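Local coordinates for putative uncharacterized protein (Leishmania major, PDB 3M3I) that is of unknown function but belongs to the DUF985 family of the cupin superfamily and probably forms a dimer, at the interface of chains A and B. Coordinates in Å, arbitrary orientation; residue numbers count along the deposited sequence, not the author numbering. Chains: chain A/B, Putative uncharacterized protein.

Contact 1: the interface of chains A and B. Residues chain A 24, 28, 63-64, 87, 173, 175; chain B 85-86, 146-147.
The hydroxyl oxygen OG of A:Ser175 is gripped from both chains: the side-chain amide of B:Gln147 gives it a weak hydrogen bond, NE2 to OG 3.3 Å, and NE2 of A:His87 makes a short hydrogen bond to it within chain A. B:Gln147 gets there with CG anti to the backbone N (chi1 177°) and the chain extended beyond it. The serine thus both steadies the histidine and meets chain B itself. The other imidazole nitrogen crosses the interface, donating a hydrogen bond to the backbone carbonyl of B:Tyr86, ND1 of A:His87 to O 2.8 Å. That bond is fairly straight, 155° at the hydrogen. The oxygen lies almost in the imidazole plane, and the nitrogen meets one of its lone pairs in the plane of the carbonyl. Held at both nitrogens, the imidazole has little freedom to turn about its CB-CG bond.

B:Leu146 lies against one face of the ring. Its CB sits over the centre of the A:His87 imidazole, 3.9 Å from the centroid, while CG of B:Met85 comes up beside CE1 of A:His87 at 3.4 Å. The leucine tip reaches deeper into chain A: CD1 meets CD2 of A:Leu173 tip to tip at 3.5 Å, and it also touches CZ3 of A:Trp24, whose side chain it crosses at about a right angle. B:Gln147 NE2 lies over one face of the A:Tyr64 ring near its rim and A:Leu28 CD2 over the other, while CB of B:Leu146 comes to the tyrosine's CE1 edge at 3.8 Å.

The site links the end of strand 81-87 of chain A, through a side chain, to the same strand's end in chain B, and it packs a leucine of one cupin subunit against A:Trp24, A:Leu173 and A:Tyr64 of the other, likely fixing how the two copies sit in the dimer.

Contact 2: the interface of chains A and B. Residues chain A 43-46, 60; chain B 81, 83, 106, 149, 179.
A:Tyr60 and B:Asp81 make the main polar link here: the phenol OH donates a hydrogen bond to the carboxylate oxygen OD1, 2.7 Å away. This is a side patch of the subunit interface, where strand 38-44 and the residue just before strand 61-67 of chain A lie against strands of chain B, probably supporting the dimer. The hydroxyl comes to the anti side of OD1, 29° out of the carboxylate plane, and the ring and carboxylate planes stand nearly perpendicular, 86° apart. CG of B:Asp81 lies at the ring's edge, in plane, and its CB is 3.6 Å from CE2 of A:Tyr60. A second polar link, between backbones, is weak: N of A:Arg44 to O of B:Arg106 at 3.3 Å. Inside chain B the hydroxyls of B:Thr83 and B:Thr149 are hydrogen-bonded to each other, OG1 to OG1 2.8 Å, which ties strand 81-87 to strand 147-150 beside the tyrosine.

Van der Waals contact supplies the rest. CG of A:Tyr60 lies between its own backbone N and carbonyl carbon (chi1 68°), a crowded position that carries the ring across to chain B. There its CD2 rests 3.7 Å from CB of B:Ser179, and CE1 approaches B:Thr83. One ring face is covered from within chain A by the backbone N of A:Ser45, above its centre. Further along, the two methyls of A:Val43 part company. CG2 points to the hydroxyl of B:Thr149, OG1 at 3.6 Å, whereas CG1 packs along the B:Arg106 side chain, 3.8 Å from CD. That arginine bends at chi2 and then runs out straight, bringing the edge of its guanidinium to the valine, where NH1 lies 3.5 Å from CG1 of A:Val43.

Contact 1: the interface of chains A and B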
# COMPACT_ATOMS: atom_id res chain seq x y z
N TRP A 24 -3.97 -18.29 2.53
CA TRP A 24 -4.10 -16.98 1.89
C TRP A 24 -4.57 -17.05 0.44
O TRP A 24 -5.26 -16.15 -0.02
CB TRP A 24 -2.78 -16.22 1.94
CG TRP A 24 -2.39 -15.84 3.29
CD1 TRP A 24 -1.33 -16.31 4.00
CD2 TRP A 24 -3.08 -14.93 4.15
NE1 TRP A 24 -1.31 -15.73 5.24
CE2 TRP A 24 -2.37 -14.88 5.36
CE3 TRP A 24 -4.23 -14.15 4.00
CZ2 TRP A 24 -2.76 -14.07 6.42
CZ3 TRP A 24 -4.62 -13.35 5.05
CH2 TRP A 24 -3.89 -13.32 6.25
N LEU A 28 -8.10 -15.14 0.01
CA LEU A 28 -7.99 -13.94 -0.83
C LEU A 28 -8.22 -14.26 -2.30
O LEU A 28 -8.06 -13.40 -3.16
CB LEU A 28 -6.63 -13.26 -0.63
CG LEU A 28 -6.34 -12.79 0.80
CD1 LEU A 28 -4.91 -12.35 0.93
CD2 LEU A 28 -7.29 -11.69 1.22
N ILE A 63 -3.30 -4.62 -5.88
CA ILE A 63 -3.43 -6.07 -5.86
C ILE A 63 -2.90 -6.66 -4.57
O ILE A 63 -2.14 -6.03 -3.86
CB ILE A 63 -2.67 -6.76 -7.03
CG1 ILE A 63 -1.16 -6.59 -6.89
CG2 ILE A 63 -3.11 -6.22 -8.40
CD1 ILE A 63 -0.37 -7.51 -7.81
N TYR A 64 -3.35 -7.87 -4.27
CA TYR A 64 -2.71 -8.72 -3.30
C TYR A 64 -1.71 -9.60 -4.06
O TYR A 64 -2.05 -10.17 -5.07
CB TYR A 64 -3.72 -9.61 -2.63
CG TYR A 64 -4.65 -8.93 -1.63
CD1 TYR A 64 -4.16 -8.39 -0.45
CD2 TYR A 64 -6.01 -8.90 -1.85
CE1 TYR A 64 -5.01 -7.81 0.47
CE2 TYR A 64 -6.86 -8.32 -0.94
CZ TYR A 64 -6.37 -7.78 0.22
OH TYR A 64 -7.23 -7.21 1.13
N HIS A 87 2.38 -7.64 4.62
CA HIS A 87 1.19 -8.02 5.40
C HIS A 87 1.44 -9.21 6.32
O HIS A 87 1.05 -9.18 7.48
CB HIS A 87 0.02 -8.36 4.48
CG HIS A 87 -0.58 -7.17 3.80
ND1 HIS A 87 -0.79 -5.97 4.44
CD2 HIS A 87 -1.07 -7.02 2.55
CE1 HIS A 87 -1.36 -5.12 3.60
NE2 HIS A 87 -1.54 -5.73 2.45
N LEU A 173 3.07 -12.75 1.86
CA LEU A 173 1.92 -12.04 1.31
C LEU A 173 2.14 -10.52 1.41
O LEU A 173 2.55 -10.01 2.45
CB LEU A 173 0.65 -12.45 2.06
CG LEU A 173 -0.66 -11.70 1.76
CD1 LEU A 173 -1.11 -11.88 0.33
CD2 LEU A 173 -1.75 -12.15 2.73
N SER A 175 0.71 -6.45 -0.41
CA SER A 175 -0.11 -5.71 -1.35
C SER A 175 0.83 -4.92 -2.24
O SER A 175 1.87 -4.46 -1.77
CB SER A 175 -1.06 -4.77 -0.62
OG SER A 175 -2.06 -5.50 0.05
N MET B 85 -3.03 -0.08 4.27
CA MET B 85 -2.44 -1.42 4.26
C MET B 85 -1.97 -1.79 5.66
O MET B 85 -1.20 -1.04 6.24
CB MET B 85 -1.21 -1.46 3.34
CG MET B 85 -1.42 -2.11 1.96
SD MET B 85 -2.13 -1.09 0.65
CE MET B 85 -1.37 0.50 0.96
N TYR B 86 -2.39 -2.94 6.19
CA TYR B 86 -2.00 -3.35 7.56
C TYR B 86 -0.57 -3.90 7.64
O TYR B 86 -0.16 -4.68 6.79
CB TYR B 86 -2.98 -4.39 8.10
CG TYR B 86 -2.55 -5.01 9.40
CD1 TYR B 86 -1.78 -6.18 9.42
CD2 TYR B 86 -2.92 -4.46 10.62
CE1 TYR B 86 -1.38 -6.76 10.62
CE2 TYR B 86 -2.54 -5.04 11.82
CZ TYR B 86 -1.78 -6.20 11.81
OH TYR B 86 -1.39 -6.78 12.99
N LEU B 146 -6.89 -6.61 5.04
CA LEU B 146 -5.47 -6.29 4.98
C LEU B 146 -5.27 -4.99 4.25
O LEU B 146 -4.33 -4.26 4.53
CB LEU B 146 -4.69 -7.41 4.28
CG LEU B 146 -4.42 -8.67 5.08
CD1 LEU B 146 -3.69 -9.65 4.20
CD2 LEU B 146 -3.60 -8.39 6.33
N GLN B 147 -6.16 -4.72 3.31
CA GLN B 147 -6.12 -3.51 2.52
C GLN B 147 -7.55 -3.02 2.36
O GLN B 147 -8.48 -3.82 2.35
CB GLN B 147 -5.50 -3.83 1.16
CG GLN B 147 -5.46 -2.67 0.17
CD GLN B 147 -5.44 -3.15 -1.27
OE1 GLN B 147 -6.07 -2.53 -2.13
NE2 GLN B 147 -4.73 -4.25 -1.54

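Contact 2: the interface of chains A and B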
# COMPACT_ATOMS: atom_id res chain seq x y z
N VAL A 43 -8.75 -3.05 -6.14
CA VAL A 43 -9.38 -1.84 -6.62
C VAL A 43 -8.62 -1.19 -7.75
O VAL A 43 -7.41 -1.38 -7.91
CB VAL A 43 -9.61 -0.80 -5.51
CG1 VAL A 43 -10.37 -1.44 -4.35
CG2 VAL A 43 -8.30 -0.20 -5.05
N ARG A 44 -9.38 -0.41 -8.52
CA ARG A 44 -8.90 0.37 -9.64
C ARG A 44 -9.56 1.77 -9.56
O ARG A 44 -10.78 1.89 -9.64
CB ARG A 44 -9.28 -0.36 -10.94
CG ARG A 44 -8.21 -1.34 -11.43
CD ARG A 44 -8.73 -2.67 -11.96
NE ARG A 44 -9.43 -2.55 -13.24
CZ ARG A 44 -8.84 -2.38 -14.43
NH1 ARG A 44 -7.52 -2.27 -14.52
NH2 ARG A 44 -9.59 -2.30 -15.52
N SER A 45 -8.76 2.81 -9.38
CA SER A 45 -9.25 4.20 -9.38
C SER A 45 -10.33 4.49 -10.42
O SER A 45 -10.21 4.09 -11.58
CB SER A 45 -8.08 5.18 -9.61
OG SER A 45 -8.53 6.55 -9.63
N ALA A 46 -11.36 5.21 -10.01
CA ALA A 46 -12.38 5.70 -10.94
C ALA A 46 -11.80 6.75 -11.90
O ALA A 46 -12.28 6.88 -13.02
CB ALA A 46 -13.54 6.29 -10.16
N TYR A 60 -4.43 4.83 -9.99
CA TYR A 60 -3.76 3.69 -9.37
C TYR A 60 -4.57 2.42 -9.60
O TYR A 60 -5.76 2.48 -9.90
CB TYR A 60 -3.58 3.92 -7.88
CG TYR A 60 -4.89 3.91 -7.12
CD1 TYR A 60 -5.36 2.76 -6.52
CD2 TYR A 60 -5.66 5.05 -7.01
CE1 TYR A 60 -6.56 2.75 -5.85
CE2 TYR A 60 -6.87 5.04 -6.33
CZ TYR A 60 -7.31 3.88 -5.76
OH TYR A 60 -8.51 3.87 -5.08
N ASP B 81 -8.75 9.11 -3.70
CA ASP B 81 -8.84 7.88 -2.93
C ASP B 81 -7.60 7.76 -2.05
O ASP B 81 -6.50 8.12 -2.47
CB ASP B 81 -8.92 6.67 -3.86
CG ASP B 81 -10.15 6.68 -4.77
OD1 ASP B 81 -10.11 5.95 -5.79
OD2 ASP B 81 -11.14 7.39 -4.48
N THR B 83 -5.63 4.66 0.20
CA THR B 83 -5.61 3.23 0.49
C THR B 83 -4.79 2.90 1.75
O THR B 83 -3.68 3.37 1.92
CB THR B 83 -5.06 2.44 -0.71
OG1 THR B 83 -5.84 2.72 -1.89
CG2 THR B 83 -5.12 0.96 -0.43
N ARG B 106 -14.72 1.85 -7.69
CA ARG B 106 -13.29 1.61 -7.48
C ARG B 106 -13.02 0.14 -7.12
O ARG B 106 -12.67 -0.66 -7.98
CB ARG B 106 -12.73 2.53 -6.38
CG ARG B 106 -13.44 2.48 -5.01
CD ARG B 106 -12.85 1.44 -4.05
NE ARG B 106 -13.52 1.49 -2.74
CZ ARG B 106 -13.42 0.56 -1.77
NH1 ARG B 106 -12.67 -0.53 -1.91
NH2 ARG B 106 -14.09 0.73 -0.64
N THR B 149 -9.70 0.90 0.80
CA THR B 149 -9.56 2.18 0.13
C THR B 149 -10.74 3.05 0.44
O THR B 149 -11.88 2.72 0.10
CB THR B 149 -9.52 2.03 -1.40
OG1 THR B 149 -8.33 1.34 -1.78
CG2 THR B 149 -9.55 3.41 -2.06
N SER B 179 -3.75 8.65 -3.92
CA SER B 179 -3.52 8.67 -5.36
C SER B 179 -4.78 9.07 -6.15
O SER B 179 -5.78 8.38 -6.07
CB SER B 179 -3.04 7.30 -5.81
OG SER B 179 -2.79 7.25 -7.19

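The C-alpha centres of contact 1 and contact 2 lie about 15 Å apart, and in chain B both draw on strands 81-87 and 147-150. Contact 1 uses the far end of the former and the start of the latter; contact 2 uses the beginning of the former and the later part of the latter. In chain A, A:Tyr60 of contact 2 directly precedes strand 61-67, which carries A:Tyr64 of contact 1. Strand 172-179 also serves both, through A:Ser175 and B:Ser179. The interface is two-fold symmetric, so the patches and their twins hold the strands at separate points, which would be consistent with a dimer.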